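Local coordinates for protein PA0821 (Pseudomonas aeruginosa, PDB 7DRG) that probably serves as the immunity protein (antitoxin) of a type VI secretion system, neutralising a putative VRR-NUC domain-containing effector, at residues B[5-10]-B[15-20]; B[98-103]-B[107-112]; B[200-205]-B[317-322]; B[242-247]-B[298-303]. All coordinates share one frame; numbering follows the deposited sequence.

Contact 1 (B[5-10]-B[15-20]); sequences FDLAAE and PHLLEI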
loop_
_atom_site.group_PDB
_atom_site.type_symbol
_atom_site.label_atom_id
_atom_site.label_comp_id
_atom_site.label_asym_id
_atom_site.label_seq_id
_atom_site.Cartn_x
_atom_site.Cartn_y
_atom_site.Cartn_z
ATOM N N PHE B 5 -3.114 8.818 -12.085
ATOM C CA PHE B 5 -1.688 8.776 -12.411
ATOM C C PHE B 5 -0.866 9.627 -11.459
ATOM O O PHE B 5 0.183 9.190 -10.969
ATOM C CB PHE B 5 -1.470 9.220 -13.851
ATOM C CG PHE B 5 -2.232 8.409 -14.823
ATOM C CD1 PHE B 5 -1.727 7.210 -15.278
ATOM C CD2 PHE B 5 -3.490 8.806 -15.233
ATOM C CE1 PHE B 5 -2.430 6.449 -16.172
ATOM C CE2 PHE B 5 -4.198 8.035 -16.112
ATOM C CZ PHE B 5 -3.658 6.852 -16.574
ATOM N N ASP B 6 -1.312 10.856 -11.197
ATOM C CA ASP B 6 -0.563 11.723 -10.294
ATOM C C ASP B 6 -0.487 11.129 -8.895
ATOM O O ASP B 6 0.520 11.305 -8.199
ATOM C CB ASP B 6 -1.200 13.111 -10.263
ATOM C CG ASP B 6 -1.255 13.748 -11.638
ATOM O OD1 ASP B 6 -0.178 14.030 -12.205
ATOM O OD2 ASP B 6 -2.373 13.942 -12.160
ATOM N N LEU B 7 -1.524 10.404 -8.476
ATOM C CA LEU B 7 -1.467 9.733 -7.183
ATOM C C LEU B 7 -0.509 8.551 -7.213
ATOM O O LEU B 7 0.207 8.302 -6.236
ATOM C CB LEU B 7 -2.863 9.283 -6.766
ATOM C CG LEU B 7 -3.657 10.326 -5.990
ATOM C CD1 LEU B 7 -5.123 9.964 -6.059
ATOM C CD2 LEU B 7 -3.180 10.387 -4.543
ATOM N N ALA B 8 -0.485 7.803 -8.319
ATOM C CA ALA B 8 0.475 6.712 -8.442
ATOM C C ALA B 8 1.903 7.237 -8.374
ATOM O O ALA B 8 2.782 6.598 -7.783
ATOM C CB ALA B 8 0.245 5.948 -9.746
ATOM N N ALA B 9 2.148 8.409 -8.969
ATOM C CA ALA B 9 3.477 9.006 -8.907
ATOM C C ALA B 9 3.814 9.453 -7.490
ATOM O O ALA B 9 4.932 9.231 -7.012
ATOM C CB ALA B 9 3.571 10.180 -9.881
ATOM N N GLU B 10 2.855 10.073 -6.796
ATOM C CA GLU B 10 3.115 10.526 -5.432
ATOM C C GLU B 10 3.367 9.348 -4.496
ATOM O O GLU B 10 4.263 9.404 -3.643
ATOM C CB GLU B 10 1.948 11.372 -4.920
ATOM C CG GLU B 10 2.227 12.006 -3.568
ATOM C CD GLU B 10 1.049 12.784 -3.011
ATOM O OE1 GLU B 10 1.136 13.208 -1.837
ATOM O OE2 GLU B 10 0.042 12.965 -3.735
ATOM N N PRO B 15 6.204 7.750 1.472
ATOM C CA PRO B 15 5.311 6.768 2.115
ATOM C C PRO B 15 3.906 7.283 2.365
ATOM O O PRO B 15 2.945 6.508 2.286
ATOM C CB PRO B 15 6.030 6.463 3.440
ATOM C CG PRO B 15 7.452 6.874 3.221
ATOM C CD PRO B 15 7.401 8.032 2.281
ATOM N N HIS B 16 3.759 8.573 2.659
ATOM C CA HIS B 16 2.547 9.125 3.244
ATOM C C HIS B 16 1.767 9.978 2.249
ATOM O O HIS B 16 2.313 10.518 1.284
ATOM C CB HIS B 16 2.893 9.980 4.471
ATOM C CG HIS B 16 3.833 11.106 4.166
ATOM N ND1 HIS B 16 5.166 10.901 3.883
ATOM C CD2 HIS B 16 3.631 12.442 4.076
ATOM C CE1 HIS B 16 5.747 12.062 3.643
ATOM N NE2 HIS B 16 4.839 13.014 3.754
ATOM N N LEU B 17 0.465 10.090 2.513
ATOM C CA LEU B 17 -0.412 11.081 1.901
ATOM C C LEU B 17 -0.945 11.975 3.009
ATOM O O LEU B 17 -1.436 11.470 4.022
ATOM C CB LEU B 17 -1.589 10.432 1.164
ATOM C CG LEU B 17 -1.371 9.626 -0.119
ATOM C CD1 LEU B 17 -2.671 8.962 -0.540
ATOM C CD2 LEU B 17 -0.843 10.508 -1.238
ATOM N N LEU B 18 -0.855 13.295 2.818
ATOM C CA LEU B 18 -1.316 14.220 3.854
ATOM C C LEU B 18 -2.834 14.267 3.933
ATOM O O LEU B 18 -3.403 14.258 5.025
ATOM C CB LEU B 18 -0.763 15.624 3.602
ATOM C CG LEU B 18 0.756 15.727 3.488
ATOM C CD1 LEU B 18 1.170 17.187 3.226
ATOM C CD2 LEU B 18 1.434 15.189 4.758
ATOM N N GLU B 19 -3.505 14.305 2.791
ATOM C CA GLU B 19 -4.957 14.344 2.723
ATOM C C GLU B 19 -5.399 13.264 1.752
ATOM O O GLU B 19 -4.755 13.064 0.718
ATOM C CB GLU B 19 -5.438 15.724 2.259
ATOM C CG GLU B 19 -6.915 15.995 2.422
ATOM C CD GLU B 19 -7.274 17.410 2.007
ATOM O OE1 GLU B 19 -7.646 17.612 0.831
ATOM O OE2 GLU B 19 -7.164 18.322 2.852
ATOM N N ILE B 20 -6.469 12.540 2.081
ATOM C CA ILE B 20 -6.923 11.437 1.230
ATOM C C ILE B 20 -8.404 11.608 0.930
ATOM O O ILE B 20 -9.216 11.764 1.848
ATOM C CB ILE B 20 -6.669 10.057 1.864
ATOM C CG1 ILE B 20 -5.203 9.911 2.284
ATOM C CG2 ILE B 20 -6.999 8.951 0.858
ATOM C CD1 ILE B 20 -4.901 8.587 2.952
#
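Leu17 meets two side chains of the N-terminal helix, Leu7 and Glu10, and a single methyl, CD2, does the touching in both cases. The apolar part is small: Leu7 CD2 lies 4.0 Å from Leu17 CD2, with the two side chains crossing at roughly a right angle. Leu17 CG stands anti to its own carbonyl carbon (chi1 -69°), and from there CD2 is carried up to the helix while CD1 is left to pack on Met201.

The other contact sets a methyl against a charged group. Glu10 is extended, and its carboxylate lies flat across Leu17 CD2, so that the methyl sits over one face of the group: Glu10 OE1 is 3.4 Å and Glu10 OE2 3.6 Å from Leu17 CD2. This is van der Waals packing, which uses neither oxygen as an acceptor.

Leu17 O accepts a hydrogen bond from Tyr184 OH, and Leu7 also packs on Phe200 of the second subunit. Helix 4-13 thus meets residues 15-20 through Leu7 and Glu10 and also reaches the dimer partner, consistent with an N-terminal arm at the subunit interface; residues 15-18 lead into strand 19-22, which pairs antiparallel with strand 34-46.

Contact 2 (B[98-103]-B[107-112]); sequences EMMGAM and DHLSFC
Asp107 OD2 packs against Met103 at the turn that reverses the chain, 3.2 Å from Met103 CA and 3.4 Å from Met103 CB. Its polar partner is the backbone N of Asp104, which donates a hydrogen bond to OD2 and fixes the carboxylate over the start of the turn. Met103, like Met99 and Met100 a selenomethionine, crosses the aspartate obliquely and bends at chi3, which brings its CE within 3.3 Å of His108 O.

Beyond the turn the contact is almost wholly apolar and centres on the ring of Phe111. Met99 SE and Met103 SE both approach this ring at the edge, near its plane; the first is 3.8 Å from Phe111 CE1 and the second 3.9 Å from Phe111 CZ. Selenium lies 77° off the ring normal in one Met-aromatic contact and 76° in the other. Met99 is bent at its last torsion (chi3 -72°), which also turns its CE along the CE1-CD1 side of the ring. Met100 reaches Leu109 from across, its CE lying 3.7 Å from Leu109 CD1; a still shorter approach to CD2 is doubtful.

Arg55 and Cys59 of helix 52-69 cover Met100, and Leu76 of strand 75-77 packs on Met99. Between helix 96-101 and strand 109-114, therefore, Met99 and Met103 border the edge of the Phe111 ring and Met100 fits against Leu109, while Asp107 OD2 has its hydrogen-bond partner, Asp104 N, within the turn.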
loop_
_atom_site.group_PDB
_atom_site.type_symbol
_atom_site.label_atom_id
_atom_site.label_comp_id
_atom_site.label_asym_id
_atom_site.label_seq_id
_atom_site.Cartn_x
_atom_site.Cartn_y
_atom_site.Cartn_z
ATOM N N GLU B 98 -21.164 23.268 30.518
ATOM C CA GLU B 98 -22.614 23.345 30.629
ATOM C C GLU B 98 -23.263 22.032 30.209
ATOM O O GLU B 98 -24.228 21.582 30.834
ATOM C CB GLU B 98 -23.139 24.515 29.793
ATOM C CG GLU B 98 -24.634 24.798 29.939
ATOM C CD GLU B 98 -25.012 25.496 31.244
ATOM O OE1 GLU B 98 -24.141 26.100 31.905
ATOM O OE2 GLU B 98 -26.208 25.441 31.604
HETATM N N MSE B 99 -22.740 21.396 29.167
HETATM C CA MSE B 99 -23.289 20.123 28.718
HETATM C C MSE B 99 -22.997 19.026 29.739
HETATM O O MSE B 99 -23.853 18.181 30.013
HETATM C CB MSE B 99 -22.735 19.760 27.339
HETATM C CG MSE B 99 -23.298 20.642 26.242
HETATM SE SE MSE B 99 -22.641 20.129 24.480
HETATM C CE MSE B 99 -20.792 20.760 24.654
HETATM N N MSE B 100 -21.818 19.075 30.338
HETATM C CA MSE B 100 -21.488 18.045 31.346
HETATM C C MSE B 100 -22.341 18.273 32.600
HETATM O O MSE B 100 -22.651 17.312 33.280
HETATM C CB MSE B 100 -20.005 18.119 31.708
HETATM C CG MSE B 100 -19.069 18.006 30.549
HETATM SE SE MSE B 100 -17.674 16.731 31.018
HETATM C CE MSE B 100 -18.974 15.370 30.959
ATOM N N GLY B 101 -22.683 19.524 32.891
ATOM C CA GLY B 101 -23.477 19.801 34.077
ATOM C C GLY B 101 -24.890 19.265 34.015
ATOM O O GLY B 101 -25.530 19.105 35.061
ATOM N N ALA B 102 -25.398 19.003 32.814
ATOM C CA ALA B 102 -26.704 18.389 32.638
ATOM C C ALA B 102 -26.658 16.874 32.763
ATOM O O ALA B 102 -27.680 16.214 32.530
ATOM C CB ALA B 102 -27.285 18.777 31.276
HETATM N N MSE B 103 -25.507 16.311 33.118
HETATM C CA MSE B 103 -25.328 14.867 33.126
HETATM C C MSE B 103 -24.952 14.359 34.506
HETATM O O MSE B 103 -24.362 15.087 35.304
HETATM C CB MSE B 103 -24.265 14.469 32.098
HETATM C CG MSE B 103 -24.571 15.016 30.724
HETATM SE SE MSE B 103 -23.166 14.591 29.432
HETATM C CE MSE B 103 -24.066 13.169 28.455
ATOM N N ASP B 107 -24.804 8.828 32.795
ATOM C CA ASP B 107 -24.791 9.251 31.403
ATOM C C ASP B 107 -23.466 8.882 30.743
ATOM O O ASP B 107 -22.424 8.793 31.399
ATOM C CB ASP B 107 -25.027 10.757 31.296
ATOM C CG ASP B 107 -26.456 11.142 31.613
ATOM O OD1 ASP B 107 -27.382 10.486 31.088
ATOM O OD2 ASP B 107 -26.654 12.096 32.390
ATOM N N HIS B 108 -23.523 8.644 29.435
ATOM C CA HIS B 108 -22.347 8.329 28.634
ATOM C C HIS B 108 -21.757 9.621 28.082
ATOM O O HIS B 108 -22.473 10.431 27.490
ATOM C CB HIS B 108 -22.733 7.367 27.502
ATOM C CG HIS B 108 -21.732 7.271 26.390
ATOM N ND1 HIS B 108 -20.439 6.828 26.577
ATOM C CD2 HIS B 108 -21.850 7.530 25.066
ATOM C CE1 HIS B 108 -19.801 6.834 25.420
ATOM N NE2 HIS B 108 -20.635 7.254 24.486
ATOM N N LEU B 109 -20.460 9.829 28.294
ATOM C CA LEU B 109 -19.810 11.005 27.729
ATOM C C LEU B 109 -19.538 10.758 26.255
ATOM O O LEU B 109 -18.862 9.788 25.904
ATOM C CB LEU B 109 -18.499 11.309 28.443
ATOM C CG LEU B 109 -18.547 11.470 29.952
ATOM C CD1 LEU B 109 -17.278 12.151 30.393
ATOM C CD2 LEU B 109 -19.781 12.244 30.348
ATOM N N SER B 110 -20.045 11.641 25.396
ATOM C CA SER B 110 -19.807 11.517 23.956
ATOM C C SER B 110 -19.687 12.930 23.391
ATOM O O SER B 110 -20.693 13.632 23.260
ATOM C CB SER B 110 -20.926 10.736 23.274
ATOM O OG SER B 110 -20.688 10.614 21.881
ATOM N N PHE B 111 -18.458 13.343 23.079
ATOM C CA PHE B 111 -18.195 14.675 22.546
ATOM C C PHE B 111 -17.045 14.567 21.566
ATOM O O PHE B 111 -15.933 14.199 21.957
ATOM C CB PHE B 111 -17.829 15.675 23.652
ATOM C CG PHE B 111 -18.888 15.841 24.701
ATOM C CD1 PHE B 111 -19.949 16.709 24.500
ATOM C CD2 PHE B 111 -18.812 15.140 25.896
ATOM C CE1 PHE B 111 -20.920 16.868 25.467
ATOM C CE2 PHE B 111 -19.789 15.289 26.868
ATOM C CZ PHE B 111 -20.843 16.156 26.652
ATOM N N CYS B 112 -17.297 14.905 20.308
ATOM C CA CYS B 112 -16.252 14.863 19.288
ATOM C C CYS B 112 -16.240 16.189 18.541
ATOM O O CYS B 112 -17.124 16.448 17.718
ATOM C CB CYS B 112 -16.472 13.696 18.333
ATOM S SG CYS B 112 -15.150 13.563 17.127
#

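Contact 3 (B[200-205]-B[317-322]); sequences FMAARM and LRLVGW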
loop_
_atom_site.group_PDB
_atom_site.type_symbol
_atom_site.label_atom_id
_atom_site.label_comp_id
_atom_site.label_asym_id
_atom_site.label_seq_id
_atom_site.Cartn_x
_atom_site.Cartn_y
_atom_site.Cartn_z
ATOM N N PHE B 200 -3.875 0.806 3.890
ATOM C CA PHE B 200 -2.852 0.939 2.859
ATOM C C PHE B 200 -1.666 1.745 3.371
ATOM O O PHE B 200 -0.505 1.380 3.154
ATOM C CB PHE B 200 -3.485 1.591 1.629
ATOM C CG PHE B 200 -2.511 2.017 0.572
ATOM C CD1 PHE B 200 -1.614 1.119 0.021
ATOM C CD2 PHE B 200 -2.537 3.314 0.092
ATOM C CE1 PHE B 200 -0.738 1.515 -0.980
ATOM C CE2 PHE B 200 -1.665 3.718 -0.902
ATOM C CZ PHE B 200 -0.760 2.819 -1.436
HETATM N N MSE B 201 -1.944 2.828 4.081
HETATM C CA MSE B 201 -0.901 3.660 4.654
HETATM C C MSE B 201 -0.110 2.933 5.745
HETATM O O MSE B 201 1.111 3.082 5.834
HETATM C CB MSE B 201 -1.529 4.942 5.196
HETATM C CG MSE B 201 -1.926 5.923 4.111
HETATM SE SE MSE B 201 -0.356 6.445 3.080
HETATM C CE MSE B 201 -1.090 6.309 1.324
ATOM N N ALA B 202 -0.811 2.142 6.559
ATOM C CA ALA B 202 -0.171 1.451 7.676
ATOM C C ALA B 202 0.956 0.549 7.198
ATOM O O ALA B 202 2.010 0.465 7.839
ATOM C CB ALA B 202 -1.205 0.635 8.446
ATOM N N ALA B 203 0.749 -0.138 6.072
ATOM C CA ALA B 203 1.772 -1.034 5.550
ATOM C C ALA B 203 3.024 -0.289 5.102
ATOM O O ALA B 203 4.097 -0.896 5.040
ATOM C CB ALA B 203 1.194 -1.857 4.397
ATOM N N ARG B 204 2.918 1.009 4.815
ATOM C CA ARG B 204 4.038 1.816 4.344
ATOM C C ARG B 204 4.677 2.675 5.425
ATOM O O ARG B 204 5.832 3.087 5.264
ATOM C CB ARG B 204 3.572 2.737 3.213
ATOM C CG ARG B 204 2.837 2.013 2.104
ATOM C CD ARG B 204 1.819 2.929 1.447
ATOM N NE ARG B 204 2.430 4.155 0.942
ATOM C CZ ARG B 204 2.897 4.297 -0.295
ATOM N NH1 ARG B 204 2.832 3.283 -1.150
ATOM N NH2 ARG B 204 3.432 5.449 -0.680
HETATM N N MSE B 205 3.951 2.976 6.495
HETATM C CA MSE B 205 4.406 3.922 7.510
HETATM C C MSE B 205 4.378 3.266 8.888
HETATM O O MSE B 205 3.367 3.329 9.579
HETATM C CB MSE B 205 3.523 5.180 7.517
HETATM C CG MSE B 205 3.379 5.912 6.171
HETATM SE SE MSE B 205 1.782 7.063 6.219
HETATM C CE MSE B 205 0.780 5.873 7.268
ATOM N N LEU B 317 -8.979 -3.368 1.268
ATOM C CA LEU B 317 -8.014 -3.699 2.308
ATOM C C LEU B 317 -8.568 -3.360 3.689
ATOM O O LEU B 317 -9.129 -2.278 3.894
ATOM C CB LEU B 317 -6.720 -2.930 2.059
ATOM C CG LEU B 317 -5.409 -3.568 2.503
ATOM C CD1 LEU B 317 -5.096 -4.763 1.620
ATOM C CD2 LEU B 317 -4.282 -2.547 2.459
ATOM N N ARG B 318 -8.425 -4.290 4.635
ATOM C CA ARG B 318 -8.836 -4.066 6.019
ATOM C C ARG B 318 -7.872 -4.784 6.948
ATOM O O ARG B 318 -7.531 -5.945 6.712
ATOM C CB ARG B 318 -10.249 -4.589 6.301
ATOM C CG ARG B 318 -11.335 -4.094 5.370
ATOM C CD ARG B 318 -11.935 -2.794 5.859
ATOM N NE ARG B 318 -13.065 -2.407 5.021
ATOM C CZ ARG B 318 -13.941 -1.461 5.330
ATOM N NH1 ARG B 318 -13.837 -0.799 6.477
ATOM N NH2 ARG B 318 -14.934 -1.182 4.495
ATOM N N LEU B 319 -7.465 -4.113 8.026
ATOM C CA LEU B 319 -6.589 -4.743 9.012
ATOM C C LEU B 319 -7.448 -5.526 9.995
ATOM O O LEU B 319 -7.871 -5.017 11.035
ATOM C CB LEU B 319 -5.728 -3.704 9.717
ATOM C CG LEU B 319 -4.628 -3.082 8.864
ATOM C CD1 LEU B 319 -3.958 -1.971 9.670
ATOM C CD2 LEU B 319 -3.619 -4.126 8.436
ATOM N N VAL B 320 -7.702 -6.789 9.658
ATOM C CA VAL B 320 -8.493 -7.694 10.475
ATOM C C VAL B 320 -7.669 -8.943 10.759
ATOM O O VAL B 320 -6.735 -9.283 10.028
ATOM C CB VAL B 320 -9.824 -8.078 9.795
ATOM C CG1 VAL B 320 -10.650 -6.836 9.486
ATOM C CG2 VAL B 320 -9.553 -8.879 8.521
ATOM N N GLY B 321 -8.043 -9.633 11.835
ATOM C CA GLY B 321 -7.485 -10.929 12.180
ATOM C C GLY B 321 -5.973 -11.017 12.181
ATOM O O GLY B 321 -5.302 -10.295 12.924
ATOM N N TRP B 322 -5.432 -11.903 11.341
ATOM C CA TRP B 322 -3.990 -12.130 11.308
ATOM C C TRP B 322 -3.231 -10.848 10.992
ATOM O O TRP B 322 -2.163 -10.593 11.562
ATOM C CB TRP B 322 -3.669 -13.211 10.274
ATOM C CG TRP B 322 -2.206 -13.476 10.057
ATOM C CD1 TRP B 322 -1.439 -14.406 10.697
ATOM C CD2 TRP B 322 -1.338 -12.817 9.121
ATOM N NE1 TRP B 322 -0.149 -14.364 10.224
ATOM C CE2 TRP B 322 -0.062 -13.401 9.253
ATOM C CE3 TRP B 322 -1.519 -11.795 8.186
ATOM C CZ2 TRP B 322 1.030 -12.995 8.482
ATOM C CZ3 TRP B 322 -0.433 -11.391 7.423
ATOM C CH2 TRP B 322 0.824 -11.987 7.579
#
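Leu317 CD2 and Leu319 CD1 are the two methyls that touch residues 200-205. The first points at the helix backbone, 3.7 Å from Phe200 N and 3.8 Å from Phe200 CA, and it also passes 4.3 Å from Phe200 CB. The second lies 4.0 Å from Ala202 CB, where the small side chain lets the leucine come close to the helix. Leu319 CG is anti to its carbonyl carbon (chi1 -71°), and an extended chi2 of 174° then leaves CD1 facing the alanine. Both leucines also pack on Ala199.

The next shell sets these positions. Leu319 is the centre of an inverse gamma turn, closed by a weak bond from Val320 N to Arg318 O of 3.1 Å, and its N also donates to His309 ND1. Between the two leucines, Arg318 turns away and forms salt bridges with Glu195 and Asp192 of helix 191-204 and with Glu316. On the helix, the Phe200 ring carries Arg204 CD on one face, 3.8 Å above the ring plane and offset toward the rim. The guanidinium of Arg204 is bonded to Leu11 O through NH2 and, across the dimer, to Ser197 OG of the second subunit through NH1.

Trp322 of the second subunit packs on both Leu317 and Leu319. The chemistry is divided accordingly: leucine methyls meet the helix backbone and Ala202 CB, while Arg318, between the leucines, and Arg204, on the helix, carry polar links, one of which crosses between subunits.

Contact 4 (B[242-247]-B[298-303]); sequences ALAGGL and KGIRYE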
loop_
_atom_site.group_PDB
_atom_site.type_symbol
_atom_site.label_atom_id
_atom_site.label_comp_id
_atom_site.label_asym_id
_atom_site.label_seq_id
_atom_site.Cartn_x
_atom_site.Cartn_y
_atom_site.Cartn_z
ATOM N N ALA B 242 6.235 -0.745 36.105
ATOM C CA ALA B 242 6.865 -1.793 36.904
ATOM C C ALA B 242 6.985 -3.096 36.119
ATOM O O ALA B 242 8.016 -3.776 36.191
ATOM C CB ALA B 242 6.077 -2.009 38.197
ATOM N N LEU B 243 5.945 -3.460 35.360
ATOM C CA LEU B 243 6.013 -4.664 34.542
ATOM C C LEU B 243 7.073 -4.561 33.453
ATOM O O LEU B 243 7.578 -5.592 33.000
ATOM C CB LEU B 243 4.646 -4.960 33.916
ATOM C CG LEU B 243 3.585 -5.539 34.854
ATOM C CD1 LEU B 243 2.206 -5.447 34.228
ATOM C CD2 LEU B 243 3.911 -6.985 35.203
ATOM N N ALA B 244 7.431 -3.348 33.033
ATOM C CA ALA B 244 8.460 -3.155 32.018
ATOM C C ALA B 244 9.866 -3.139 32.600
ATOM O O ALA B 244 10.832 -2.972 31.847
ATOM C CB ALA B 244 8.208 -1.855 31.247
ATOM N N GLY B 245 10.005 -3.307 33.911
ATOM C CA GLY B 245 11.295 -3.322 34.567
ATOM C C GLY B 245 11.570 -2.129 35.454
ATOM O O GLY B 245 12.578 -2.136 36.172
ATOM N N GLY B 246 10.713 -1.115 35.445
ATOM C CA GLY B 246 10.954 0.088 36.211
ATOM C C GLY B 246 11.662 1.159 35.398
ATOM O O GLY B 246 12.251 0.904 34.349
ATOM N N LEU B 247 11.599 2.388 35.916
ATOM C CA LEU B 247 12.132 3.531 35.179
ATOM C C LEU B 247 13.648 3.445 35.027
ATOM O O LEU B 247 14.188 3.780 33.966
ATOM C CB LEU B 247 11.725 4.832 35.871
ATOM C CG LEU B 247 11.987 6.140 35.120
ATOM C CD1 LEU B 247 11.434 6.089 33.698
ATOM C CD2 LEU B 247 11.388 7.313 35.891
ATOM N N LYS B 298 8.322 -4.427 24.388
ATOM C CA LYS B 298 7.477 -5.439 23.763
ATOM C C LYS B 298 7.094 -6.562 24.719
ATOM O O LYS B 298 6.143 -7.301 24.438
ATOM C CB LYS B 298 8.153 -6.003 22.516
ATOM C CG LYS B 298 9.472 -6.698 22.752
ATOM C CD LYS B 298 10.088 -7.046 21.405
ATOM C CE LYS B 298 11.297 -7.947 21.543
ATOM N NZ LYS B 298 11.862 -8.250 20.201
ATOM N N GLY B 299 7.797 -6.696 25.844
ATOM C CA GLY B 299 7.387 -7.632 26.875
ATOM C C GLY B 299 6.057 -7.300 27.518
ATOM O O GLY B 299 5.443 -8.181 28.130
ATOM N N ILE B 300 5.593 -6.056 27.397
ATOM C CA ILE B 300 4.291 -5.668 27.925
ATOM C C ILE B 300 3.327 -5.259 26.808
ATOM O O ILE B 300 2.371 -4.539 27.052
ATOM C CB ILE B 300 4.413 -4.557 28.987
ATOM C CG1 ILE B 300 4.998 -3.266 28.394
ATOM C CG2 ILE B 300 5.225 -5.047 30.175
ATOM C CD1 ILE B 300 4.704 -2.013 29.224
ATOM N N ARG B 301 3.562 -5.717 25.584
ATOM C CA ARG B 301 2.662 -5.428 24.474
ATOM C C ARG B 301 1.565 -6.485 24.396
ATOM O O ARG B 301 1.805 -7.666 24.664
ATOM C CB ARG B 301 3.441 -5.382 23.157
ATOM C CG ARG B 301 2.660 -4.813 21.980
ATOM C CD ARG B 301 3.555 -4.740 20.758
ATOM N NE ARG B 301 3.914 -6.063 20.255
ATOM C CZ ARG B 301 5.098 -6.363 19.732
ATOM N NH1 ARG B 301 6.044 -5.437 19.662
ATOM N NH2 ARG B 301 5.342 -7.590 19.293
ATOM N N TYR B 302 0.355 -6.056 24.035
ATOM C CA TYR B 302 -0.723 -7.009 23.805
ATOM C C TYR B 302 -0.314 -8.008 22.729
ATOM O O TYR B 302 0.276 -7.639 21.711
ATOM C CB TYR B 302 -2.007 -6.292 23.373
ATOM C CG TYR B 302 -2.708 -5.491 24.447
ATOM C CD1 TYR B 302 -3.400 -6.119 25.479
ATOM C CD2 TYR B 302 -2.707 -4.105 24.412
ATOM C CE1 TYR B 302 -4.050 -5.386 26.463
ATOM C CE2 TYR B 302 -3.355 -3.365 25.384
ATOM C CZ TYR B 302 -4.026 -4.007 26.403
ATOM O OH TYR B 302 -4.670 -3.261 27.367
ATOM N N GLU B 303 -0.615 -9.288 22.967
ATOM C CA GLU B 303 -0.363 -10.295 21.942
ATOM C C GLU B 303 -1.353 -10.168 20.797
ATOM O O GLU B 303 -1.018 -10.466 19.642
ATOM C CB GLU B 303 -0.432 -11.691 22.556
ATOM C CG GLU B 303 0.426 -11.851 23.797
ATOM C CD GLU B 303 0.398 -13.260 24.353
ATOM O OE1 GLU B 303 -0.024 -13.432 25.517
ATOM O OE2 GLU B 303 0.795 -14.194 23.623
#
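Ile300 packs against Leu243 and Ala244, where helix 238-243 ends in a Schellman motif. Gly245 closes that end with positive phi (111°), and its N bonds back to Ala242 O at 3.1 Å; Gly246 then takes the N-cap position of helix 247-251. The contact is made by Leu243, the last helical residue, and by Ala244 just after it.

The shape of Ile300 decides how they are met. CG1 lies between the backbone N and the carbonyl carbon (chi1 63°), the crowded position for this side chain, whereas CG2 stands anti to the carbonyl carbon. This chi1 directs CG2 to Leu243, 3.8 Å from its CB, and, together with a nearly extended chi2 of 160°, sends CD1 to Ala244. Leu243 meets Ile300 with CB and its carbonyl O, and its side chain also packs on Thr225.

The loop bearing Ile300 is fixed by other means: Ile300 and Tyr302 share backbone hydrogen bonds with Ile227, and the Tyr302 ring stacks on Phe222 while its OH bonds to Phe222 O. Across the contact itself, Ile300 CG2 also lies 3.7 Å from Leu243 O, and Ile300 CD1 is 4.0 Å from Ala244 CB.

Overall arrangement
Contacts 1 and 3 form one continuous region near the dimer interface: their centres are 17 Å apart, and both touch the second subunit. They are joined directly by a probable hydrogen bond from Arg204 NE to Pro15 O (2.8 Å) and by selenomethionine packing, with Met205 SE 3.6 Å from His16 CB. Contact 4 falls, in sequence, between the two segments of contact 3 and comes within about 8 Å of it (nearest atoms) without touching. Contact 2 is remote, its centre 34 to 39 Å from those of the others, and like contact 4 it is untouched by the second subunit. The effector-binding surface cannot be placed from these contacts.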